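Long-range contacts in neural-cadherin (Drosophila melanogaster, PDB 3UBG), which mediates calcium-dependent adhesion between cells by preferentially binding copies of itself, the piece here comprising three successive cadherin domains of the ectodomain: residues W58-L63 against I94-V99; V99-P104 against D134-H139; K182-N187 against F195-E200. All coordinates share one frame; numbering follows the deposited sequence.

Contact 1 of 3, residues W58-L63 against I94-V99; sequences WDYEEL and ILVKDV. With CA (calcium ion), chain E; CA (calcium ion), chain F.
Trp58 sets the outer corner of its indole, CH2, against Ile94 CG2 at 4.0 Å, where the loop bearing the Asp-X-Glu calcium motif of cadherins (Asp59, Tyr60, Glu61) leans on the end of strand 87-97. The two side chains cross at about a right angle, and a broad, largely apolar indole suits this buried place, since Val23 and Ile69 pack on it as well. Trp58 O accepts a hydrogen bond from a water that is itself a ligand of the chain F calcium ion. Asp59 turns to the metal: OD1 binds the chain F ion at 2.5 Å. Tyr60 lays its phenol ring against the chain at Asp98. With CG anti to the backbone N (chi1 -179°), the ring slides beneath Asp98, whose CB stands over the centre of one face, 3.5 Å from the centroid and 8° off the normal, in a CH-pi contact. Val96 O comes up to the edge of the same ring, near its plane. The chain of Glu61 bends at chi2 (61°), and both its oxygens grasp the chain E calcium ion while OE1 reaches on to the chain F ion at 2.5 Å. Asp98 OD1 binds the chain E ion at 2.4 Å, next to Val99 O. Glu61 OE2 and Asp98 OD1 therefore lie only 3.0 Å apart, a closeness that the cation they share presumably offsets; Glu13, Asp101 and Asp136 complete the site. The other oxygen of Asp98, OD2, probably hydrogen-bonds to Thr137. Leu63 returns to apolar packing: buried together with Val96 and touched by Ile69 and Trp43, it sends CD1 to 3.6 Å from Val96 CB, with both methyls of the valine close by.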
loop_
_atom_site.group_PDB
_atom_site.type_symbol
_atom_site.label_atom_id
_atom_site.label_comp_id
_atom_site.label_asym_id
_atom_site.label_seq_id
_atom_site.Cartn_x
_atom_site.Cartn_y
_atom_site.Cartn_z
ATOM N N TRP A 58 -2.896 -17.861 10.395
ATOM C CA TRP A 58 -1.606 -17.356 10.786
ATOM C C TRP A 58 -1.000 -16.548 9.650
ATOM O O TRP A 58 -1.191 -16.870 8.474
ATOM C CB TRP A 58 -0.711 -18.507 11.218
ATOM C CG TRP A 58 -1.121 -19.077 12.565
ATOM C CD1 TRP A 58 -2.121 -18.618 13.382
ATOM C CD2 TRP A 58 -0.548 -20.202 13.229
ATOM N NE1 TRP A 58 -2.195 -19.382 14.521
ATOM C CE2 TRP A 58 -1.238 -20.363 14.454
ATOM C CE3 TRP A 58 0.491 -21.090 12.915
ATOM C CZ2 TRP A 58 -0.922 -21.383 15.367
ATOM C CZ3 TRP A 58 0.805 -22.113 13.831
ATOM C CH2 TRP A 58 0.100 -22.244 15.041
ATOM N N ASP A 59 -0.285 -15.484 10.010
ATOM C CA ASP A 59 0.289 -14.575 9.032
ATOM C C ASP A 59 1.555 -13.938 9.591
ATOM O O ASP A 59 1.505 -13.019 10.415
ATOM C CB ASP A 59 -0.746 -13.522 8.605
ATOM C CG ASP A 59 -0.210 -12.528 7.574
ATOM O OD1 ASP A 59 0.865 -12.746 6.972
ATOM O OD2 ASP A 59 -0.885 -11.504 7.366
ATOM N N TYR A 60 2.682 -14.464 9.130
ATOM C CA TYR A 60 4.004 -14.021 9.518
ATOM C C TYR A 60 4.193 -12.515 9.266
ATOM O O TYR A 60 4.817 -11.817 10.055
ATOM C CB TYR A 60 5.039 -14.847 8.742
ATOM C CG TYR A 60 6.483 -14.505 9.056
ATOM C CD1 TYR A 60 7.192 -15.194 10.038
ATOM C CD2 TYR A 60 7.142 -13.499 8.353
ATOM C CE1 TYR A 60 8.512 -14.871 10.319
ATOM C CE2 TYR A 60 8.439 -13.171 8.628
ATOM C CZ TYR A 60 9.129 -13.849 9.608
ATOM O OH TYR A 60 10.442 -13.499 9.852
ATOM N N GLU A 61 3.626 -12.017 8.173
ATOM C CA GLU A 61 3.660 -10.596 7.873
ATOM C C GLU A 61 2.947 -9.712 8.906
ATOM O O GLU A 61 3.356 -8.590 9.140
ATOM C CB GLU A 61 3.138 -10.313 6.454
ATOM C CG GLU A 61 4.111 -10.706 5.350
ATOM C CD GLU A 61 4.445 -12.202 5.320
ATOM O OE1 GLU A 61 3.513 -13.026 5.465
ATOM O OE2 GLU A 61 5.644 -12.558 5.151
ATOM N N GLU A 62 1.888 -10.191 9.534
ATOM C CA GLU A 62 1.248 -9.354 10.546
ATOM C C GLU A 62 1.808 -9.481 11.977
ATOM O O GLU A 62 1.454 -8.686 12.839
ATOM C CB GLU A 62 -0.270 -9.540 10.548
ATOM C CG GLU A 62 -0.969 -9.035 9.281
ATOM C CD GLU A 62 -0.385 -7.736 8.757
ATOM O OE1 GLU A 62 -0.156 -6.805 9.566
ATOM O OE2 GLU A 62 -0.143 -7.645 7.527
ATOM N N LEU A 63 2.658 -10.470 12.245
ATOM C CA LEU A 63 3.238 -10.587 13.583
ATOM C C LEU A 63 4.255 -9.476 13.865
ATOM O O LEU A 63 4.851 -8.904 12.942
ATOM C CB LEU A 63 3.892 -11.951 13.791
ATOM C CG LEU A 63 2.996 -13.193 13.752
ATOM C CD1 LEU A 63 3.867 -14.435 13.764
ATOM C CD2 LEU A 63 2.020 -13.203 14.920
ATOM N N ILE A 94 4.625 -19.716 20.460
ATOM C CA ILE A 94 4.629 -20.395 19.170
ATOM C C ILE A 94 5.505 -19.603 18.213
ATOM O O ILE A 94 5.165 -18.478 17.871
ATOM C CB ILE A 94 3.196 -20.478 18.569
ATOM C CG1 ILE A 94 2.231 -21.116 19.571
ATOM C CG2 ILE A 94 3.219 -21.262 17.271
ATOM C CD1 ILE A 94 0.779 -21.263 19.080
ATOM N N LEU A 95 6.641 -20.156 17.803
ATOM C CA LEU A 95 7.494 -19.419 16.891
ATOM C C LEU A 95 6.960 -19.689 15.530
ATOM O O LEU A 95 6.772 -20.846 15.149
ATOM C CB LEU A 95 8.964 -19.862 16.897
ATOM C CG LEU A 95 9.749 -20.107 18.174
ATOM C CD1 LEU A 95 11.221 -19.738 17.962
ATOM C CD2 LEU A 95 9.135 -19.349 19.341
ATOM N N VAL A 96 6.757 -18.616 14.783
ATOM C CA VAL A 96 6.147 -18.711 13.482
ATOM C C VAL A 96 7.125 -18.392 12.357
ATOM O O VAL A 96 7.860 -17.397 12.405
ATOM C CB VAL A 96 4.938 -17.829 13.426
ATOM C CG1 VAL A 96 4.283 -17.960 12.067
ATOM C CG2 VAL A 96 4.004 -18.258 14.545
ATOM N N LYS A 97 7.137 -19.274 11.367
ATOM C CA LYS A 97 8.126 -19.248 10.309
ATOM C C LYS A 97 7.527 -18.757 9.002
ATOM O O LYS A 97 6.410 -19.112 8.647
ATOM C CB LYS A 97 8.728 -20.636 10.143
ATOM C CG LYS A 97 9.704 -20.968 11.249
ATOM C CD LYS A 97 10.285 -22.320 11.048
ATOM C CE LYS A 97 9.323 -23.367 11.510
ATOM N NZ LYS A 97 9.849 -24.714 11.242
ATOM N N ASP A 98 8.277 -17.926 8.295
ATOM C CA ASP A 98 7.798 -17.317 7.069
ATOM C C ASP A 98 7.734 -18.320 5.926
ATOM O O ASP A 98 8.652 -19.110 5.735
ATOM C CB ASP A 98 8.709 -16.165 6.657
ATOM C CG ASP A 98 8.252 -15.508 5.380
ATOM O OD1 ASP A 98 7.053 -15.189 5.307
ATOM O OD2 ASP A 98 9.063 -15.331 4.447
ATOM N N VAL A 99 6.650 -18.258 5.164
ATOM C CA VAL A 99 6.501 -19.015 3.937
ATOM C C VAL A 99 6.233 -17.986 2.836
ATOM O O VAL A 99 5.741 -16.901 3.097
ATOM C CB VAL A 99 5.331 -20.057 4.064
ATOM C CG1 VAL A 99 4.917 -20.575 2.723
ATOM C CG2 VAL A 99 5.721 -21.225 4.979
HETATM CA CA CA E . 5.055 -14.844 4.107
HETATM CA CA CA F . 1.466 -14.454 5.193
HETATM O O HOH W 1 -0.927 -15.507 6.032
#

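Contact 2 of 3, residues V99-P104 against D134-H139; sequences VNDEPP and DPDTDH. With CA (calcium ion), chain D; CA (calcium ion), chain E; CA (calcium ion), chain F; ZN (zinc ion), chain C.
Asp136 pushes its carboxylate into the curve of residues 99-104. CB lies over the amide of Asn100, 3.9 Å from Asn100 CG. From there CG is carried out beside the backbone N of its own residue, anti to the carbonyl carbon (chi1 -54°), close to Asp101 N. OD1 binds the chain E calcium ion at 2.5 Å, and OD2 binds the chain D ion at 2.4 Å, making the carboxylate a bridge between two metals. OD2 also receives Glu102 N on its syn lone pair, a nearly straight bond of 3.1 Å and 170°, plus a weak bond from Asp101 N. An aspartate fits here because it is short enough to bring two oxygens to metals and backbone at once.

Asp134 clasps the chain D ion with both oxygens, and its OD1 accepts Asp136 N at 2.9 Å, an Asx turn that fixes one metal-binding aspartate against the other. Asn100 OD1 and the carbonyl of Glu102 join the same ion, whose shell Asp185 and Gln196 complete. To one side of the metal ligands, Pro135 CG packs on Glu102 CB at 3.6 Å. Asp101 chelates the chain F ion and lends OD1 to the chain E ion at 2.5 Å, while Glu102 OE2 holds the chain F ion. The linker Asp-X-Asn-Asp pattern, running from Asp98 to Asp101, meeting the Asp-X-Asp of the following domain is the hallmark of the three-calcium junction that stiffens the connection between successive cadherin domains.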
loop_
_atom_site.group_PDB
_atom_site.type_symbol
_atom_site.label_atom_id
_atom_site.label_comp_id
_atom_site.label_asym_id
_atom_site.label_seq_id
_atom_site.Cartn_x
_atom_site.Cartn_y
_atom_site.Cartn_z
ATOM N N VAL A 99 6.650 -18.258 5.164
ATOM C CA VAL A 99 6.501 -19.015 3.937
ATOM C C VAL A 99 6.233 -17.986 2.836
ATOM O O VAL A 99 5.741 -16.901 3.097
ATOM C CB VAL A 99 5.331 -20.057 4.064
ATOM C CG1 VAL A 99 4.917 -20.575 2.723
ATOM C CG2 VAL A 99 5.721 -21.225 4.979
ATOM N N ASN A 100 6.589 -18.286 1.604
ATOM C CA ASN A 100 6.383 -17.307 0.548
ATOM C C ASN A 100 4.933 -17.362 0.086
ATOM O O ASN A 100 4.550 -18.245 -0.680
ATOM C CB ASN A 100 7.342 -17.561 -0.614
ATOM C CG ASN A 100 7.470 -16.364 -1.543
ATOM O OD1 ASN A 100 6.488 -15.710 -1.869
ATOM N ND2 ASN A 100 8.681 -16.093 -1.988
ATOM N N ASP A 101 4.127 -16.415 0.554
ATOM C CA ASP A 101 2.688 -16.532 0.421
ATOM C C ASP A 101 1.986 -15.192 0.238
ATOM O O ASP A 101 0.758 -15.108 0.339
ATOM C CB ASP A 101 2.119 -17.267 1.637
ATOM C CG ASP A 101 2.104 -16.405 2.892
ATOM O OD1 ASP A 101 2.873 -15.435 2.960
ATOM O OD2 ASP A 101 1.323 -16.706 3.820
ATOM N N GLU A 102 2.760 -14.139 -0.006
ATOM C CA GLU A 102 2.169 -12.823 -0.265
ATOM C C GLU A 102 2.548 -12.313 -1.655
ATOM O O GLU A 102 3.690 -12.421 -2.075
ATOM C CB GLU A 102 2.580 -11.826 0.811
ATOM C CG GLU A 102 2.239 -12.278 2.220
ATOM C CD GLU A 102 0.743 -12.518 2.418
ATOM O OE1 GLU A 102 -0.056 -12.124 1.550
ATOM O OE2 GLU A 102 0.360 -13.083 3.450
ATOM N N PRO A 103 1.578 -11.769 -2.390
ATOM C CA PRO A 103 1.898 -11.293 -3.743
ATOM C C PRO A 103 2.762 -10.031 -3.732
ATOM O O PRO A 103 2.720 -9.272 -2.767
ATOM C CB PRO A 103 0.509 -11.007 -4.337
ATOM C CG PRO A 103 -0.348 -10.671 -3.141
ATOM C CD PRO A 103 0.162 -11.565 -2.032
ATOM N N PRO A 104 3.553 -9.807 -4.801
ATOM C CA PRO A 104 4.289 -8.545 -4.963
ATOM C C PRO A 104 3.390 -7.371 -5.353
ATOM O O PRO A 104 2.273 -7.559 -5.826
ATOM C CB PRO A 104 5.237 -8.850 -6.114
ATOM C CG PRO A 104 4.508 -9.874 -6.921
ATOM C CD PRO A 104 3.856 -10.755 -5.886
ATOM N N ASP A 134 7.981 -7.114 -2.513
ATOM C CA ASP A 134 7.252 -8.293 -2.113
ATOM C C ASP A 134 7.496 -8.524 -0.617
ATOM O O ASP A 134 8.619 -8.414 -0.151
ATOM C CB ASP A 134 7.730 -9.488 -2.924
ATOM C CG ASP A 134 6.982 -10.751 -2.582
ATOM O OD1 ASP A 134 7.154 -11.294 -1.449
ATOM O OD2 ASP A 134 6.220 -11.200 -3.464
ATOM N N PRO A 135 6.436 -8.860 0.129
ATOM C CA PRO A 135 6.457 -8.905 1.592
ATOM C C PRO A 135 7.245 -10.067 2.172
ATOM O O PRO A 135 7.684 -9.971 3.300
ATOM C CB PRO A 135 4.971 -9.030 1.967
ATOM C CG PRO A 135 4.211 -8.654 0.732
ATOM C CD PRO A 135 5.082 -9.062 -0.411
ATOM N N ASP A 136 7.448 -11.138 1.429
ATOM C CA ASP A 136 8.127 -12.296 2.006
ATOM C C ASP A 136 9.629 -12.066 2.164
ATOM O O ASP A 136 10.192 -11.183 1.528
ATOM C CB ASP A 136 7.809 -13.546 1.188
ATOM C CG ASP A 136 6.309 -13.758 1.043
ATOM O OD1 ASP A 136 5.583 -13.554 2.014
ATOM O OD2 ASP A 136 5.823 -14.089 -0.035
ATOM N N THR A 137 10.269 -12.840 3.038
ATOM C CA THR A 137 11.712 -12.732 3.244
ATOM C C THR A 137 12.444 -13.368 2.068
ATOM O O THR A 137 13.626 -13.144 1.877
ATOM C CB THR A 137 12.171 -13.428 4.554
ATOM O OG1 THR A 137 12.013 -14.850 4.434
ATOM C CG2 THR A 137 11.370 -12.946 5.749
ATOM N N ASP A 138 11.703 -14.116 1.260
ATOM C CA ASP A 138 12.249 -15.069 0.300
ATOM C C ASP A 138 11.847 -14.768 -1.164
ATOM O O ASP A 138 11.678 -15.674 -1.983
ATOM C CB ASP A 138 11.734 -16.448 0.718
ATOM C CG ASP A 138 12.219 -17.570 -0.173
ATOM O OD1 ASP A 138 13.289 -17.422 -0.813
ATOM O OD2 ASP A 138 11.521 -18.617 -0.211
ATOM N N HIS A 139 11.704 -13.494 -1.504
ATOM C CA HIS A 139 11.201 -13.116 -2.828
ATOM C C HIS A 139 12.217 -13.219 -3.961
ATOM O O HIS A 139 13.416 -13.260 -3.746
ATOM C CB HIS A 139 10.686 -11.692 -2.779
ATOM C CG HIS A 139 11.694 -10.724 -2.257
ATOM N ND1 HIS A 139 12.733 -10.254 -3.023
ATOM C CD2 HIS A 139 11.834 -10.156 -1.037
ATOM C CE1 HIS A 139 13.464 -9.417 -2.309
ATOM N NE2 HIS A 139 12.938 -9.345 -1.096
HETATM CA CA CA D . 5.857 -13.337 -2.313
HETATM CA CA CA E . 5.055 -14.844 4.107
HETATM CA CA CA F . 1.466 -14.454 5.193
HETATM ZN ZN ZN C . 13.822 -8.221 0.554
HETATM O O HOH W 1 -0.927 -15.507 6.032
#

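Contact 3 of 3, residues K182-N187 against F195-E200; sequences KAEDQN and FQSTPE. With CA (calcium ion), chain D.
Residues 182-185 and 195-197 run antiparallel, their axes 4.8 Å apart at closest and their directions 139° apart, with Glu184 and Ser197 facing each other as a non-hydrogen-bonded pair. At Thr198 a side chain enters the backbone ladder: its OG1, set between the backbone N and the carbonyl carbon (chi1 70°), accepts Ala183 N at 3.0 Å and 166°, while Thr198 N bonds back to Ala183 O. The same hydroxyl donates a hydrogen bond to Pro199 O, and the methyl CG2 packs on Ala183 CB, a double task suited to threonine. These strands are the last two of a cadherin domain, a Greek-key beta sandwich, and their hairpin end faces the preceding domain. There Asp185 and Gln196 extend abreast in one direction, and Asp185 OD2 at 2.4 Å and Gln196 OE1 at 2.6 Å bind the chain D calcium ion. Phe195 lies under Gln186, whose CA stands over one face of the ring, offset toward its rim; Glu184 OE1 meets the ring edge, 3.5 Å from Phe195 CD2. The carboxylate of Glu184 is steadied from both ends, OE1 by Gln186 NE2 and OE2 by a salt bridge to Lys182 NZ.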
loop_
_atom_site.group_PDB
_atom_site.type_symbol
_atom_site.label_atom_id
_atom_site.label_comp_id
_atom_site.label_asym_id
_atom_site.label_seq_id
_atom_site.Cartn_x
_atom_site.Cartn_y
_atom_site.Cartn_z
ATOM N N LYS A 182 3.510 -6.240 -15.403
ATOM C CA LYS A 182 3.291 -6.871 -14.124
ATOM C C LYS A 182 4.623 -7.351 -13.546
ATOM O O LYS A 182 5.626 -7.453 -14.267
ATOM C CB LYS A 182 2.312 -8.035 -14.274
ATOM C CG LYS A 182 2.895 -9.247 -14.939
ATOM C CD LYS A 182 2.078 -10.484 -14.582
ATOM C CE LYS A 182 2.732 -11.766 -15.106
ATOM N NZ LYS A 182 1.934 -12.976 -14.716
ATOM N N ALA A 183 4.644 -7.620 -12.243
ATOM C CA ALA A 183 5.790 -8.292 -11.655
ATOM C C ALA A 183 5.346 -9.624 -11.064
ATOM O O ALA A 183 4.204 -9.775 -10.637
ATOM C CB ALA A 183 6.487 -7.412 -10.610
ATOM N N GLU A 184 6.249 -10.595 -11.077
ATOM C CA GLU A 184 6.002 -11.877 -10.451
ATOM C C GLU A 184 7.026 -12.124 -9.367
ATOM O O GLU A 184 8.174 -11.720 -9.495
ATOM C CB GLU A 184 6.132 -13.004 -11.462
ATOM C CG GLU A 184 5.051 -13.071 -12.507
ATOM C CD GLU A 184 5.310 -14.196 -13.481
ATOM O OE1 GLU A 184 6.451 -14.725 -13.477
ATOM O OE2 GLU A 184 4.385 -14.547 -14.245
ATOM N N ASP A 185 6.614 -12.799 -8.304
ATOM C CA ASP A 185 7.577 -13.368 -7.379
ATOM C C ASP A 185 7.712 -14.826 -7.792
ATOM O O ASP A 185 6.812 -15.634 -7.560
ATOM C CB ASP A 185 7.117 -13.229 -5.923
ATOM C CG ASP A 185 8.042 -13.948 -4.945
ATOM O OD1 ASP A 185 9.108 -14.441 -5.373
ATOM O OD2 ASP A 185 7.718 -14.001 -3.740
ATOM N N GLN A 186 8.825 -15.151 -8.439
ATOM C CA GLN A 186 9.026 -16.491 -8.957
ATOM C C GLN A 186 9.512 -17.463 -7.883
ATOM O O GLN A 186 9.923 -18.582 -8.182
ATOM C CB GLN A 186 9.946 -16.464 -10.175
ATOM C CG GLN A 186 9.443 -15.505 -11.232
ATOM C CD GLN A 186 9.794 -15.920 -12.654
ATOM O OE1 GLN A 186 10.798 -16.592 -12.895
ATOM N NE2 GLN A 186 8.959 -15.508 -13.607
ATOM N N ASN A 187 9.443 -17.030 -6.627
ATOM C CA ASN A 187 9.612 -17.941 -5.502
ATOM C C ASN A 187 8.303 -18.353 -4.842
ATOM O O ASN A 187 8.325 -19.049 -3.833
ATOM C CB ASN A 187 10.524 -17.342 -4.447
ATOM C CG ASN A 187 11.974 -17.583 -4.745
ATOM O OD1 ASN A 187 12.319 -18.131 -5.798
ATOM N ND2 ASN A 187 12.845 -17.169 -3.824
ATOM N N PHE A 195 2.754 -17.974 -10.947
ATOM C CA PHE A 195 3.344 -17.370 -9.749
ATOM C C PHE A 195 2.516 -16.222 -9.213
ATOM O O PHE A 195 1.679 -15.662 -9.929
ATOM C CB PHE A 195 4.737 -16.834 -10.053
ATOM C CG PHE A 195 5.681 -17.867 -10.567
ATOM C CD1 PHE A 195 6.071 -18.921 -9.763
ATOM C CD2 PHE A 195 6.185 -17.779 -11.856
ATOM C CE1 PHE A 195 6.944 -19.867 -10.238
ATOM C CE2 PHE A 195 7.059 -18.721 -12.338
ATOM C CZ PHE A 195 7.441 -19.769 -11.529
ATOM N N GLN A 196 2.758 -15.866 -7.955
ATOM C CA GLN A 196 2.188 -14.644 -7.390
ATOM C C GLN A 196 2.528 -13.416 -8.239
ATOM O O GLN A 196 3.650 -13.268 -8.717
ATOM C CB GLN A 196 2.701 -14.405 -5.976
ATOM C CG GLN A 196 2.510 -15.545 -5.011
ATOM C CD GLN A 196 3.587 -15.527 -3.947
ATOM O OE1 GLN A 196 4.566 -14.798 -4.069
ATOM N NE2 GLN A 196 3.419 -16.329 -2.911
ATOM N N SER A 197 1.553 -12.523 -8.370
ATOM C CA SER A 197 1.619 -11.400 -9.297
ATOM C C SER A 197 1.061 -10.135 -8.698
ATOM O O SER A 197 0.051 -10.154 -8.000
ATOM C CB SER A 197 0.758 -11.686 -10.535
ATOM O OG SER A 197 1.280 -12.746 -11.302
ATOM N N THR A 198 1.700 -9.022 -9.015
ATOM C CA THR A 198 1.055 -7.727 -8.923
ATOM C C THR A 198 -0.189 -7.749 -9.814
ATOM O O THR A 198 -0.338 -8.633 -10.655
ATOM C CB THR A 198 1.983 -6.644 -9.499
ATOM O OG1 THR A 198 2.088 -6.801 -10.923
ATOM C CG2 THR A 198 3.370 -6.744 -8.879
ATOM N N PRO A 199 -1.063 -6.751 -9.659
ATOM C CA PRO A 199 -2.070 -6.411 -10.672
ATOM C C PRO A 199 -1.396 -6.021 -11.992
ATOM O O PRO A 199 -0.198 -5.692 -12.014
ATOM C CB PRO A 199 -2.717 -5.140 -10.111
ATOM C CG PRO A 199 -2.289 -5.047 -8.707
ATOM C CD PRO A 199 -1.014 -5.771 -8.561
ATOM N N GLU A 200 -2.156 -6.056 -13.080
ATOM C CA GLU A 200 -1.703 -5.509 -14.360
ATOM C C GLU A 200 -1.796 -3.996 -14.337
ATOM O O GLU A 200 -2.894 -3.441 -14.223
ATOM C CB GLU A 200 -2.562 -6.021 -15.517
ATOM C CG GLU A 200 -2.211 -7.431 -16.002
ATOM C CD GLU A 200 -2.998 -7.837 -17.249
ATOM O OE1 GLU A 200 -3.255 -6.965 -18.115
ATOM O OE2 GLU A 200 -3.362 -9.026 -17.359
HETATM CA CA CA D . 5.857 -13.337 -2.313
#

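In the fold
All three contacts are partly buried and gather at one domain junction, but they come to it from different sides. Contact 1 belongs to the first domain of this piece and mixes an apolar side, continuous with that domain's core, with acidic ligands. Contact 2 has no regular strand; it joins the linker to the next domain mainly through calcium and polar bonds. Contact 3, inside the domain that follows, is a strand pairing with a single metal at its end. Contacts 1 and 2 share Val99 and the chain E and F ions, whereas contacts 2 and 3 share the chain D ion and probable hydrogen bonds from Asn100 and Asn187. Contacts 1 and 3 do not touch.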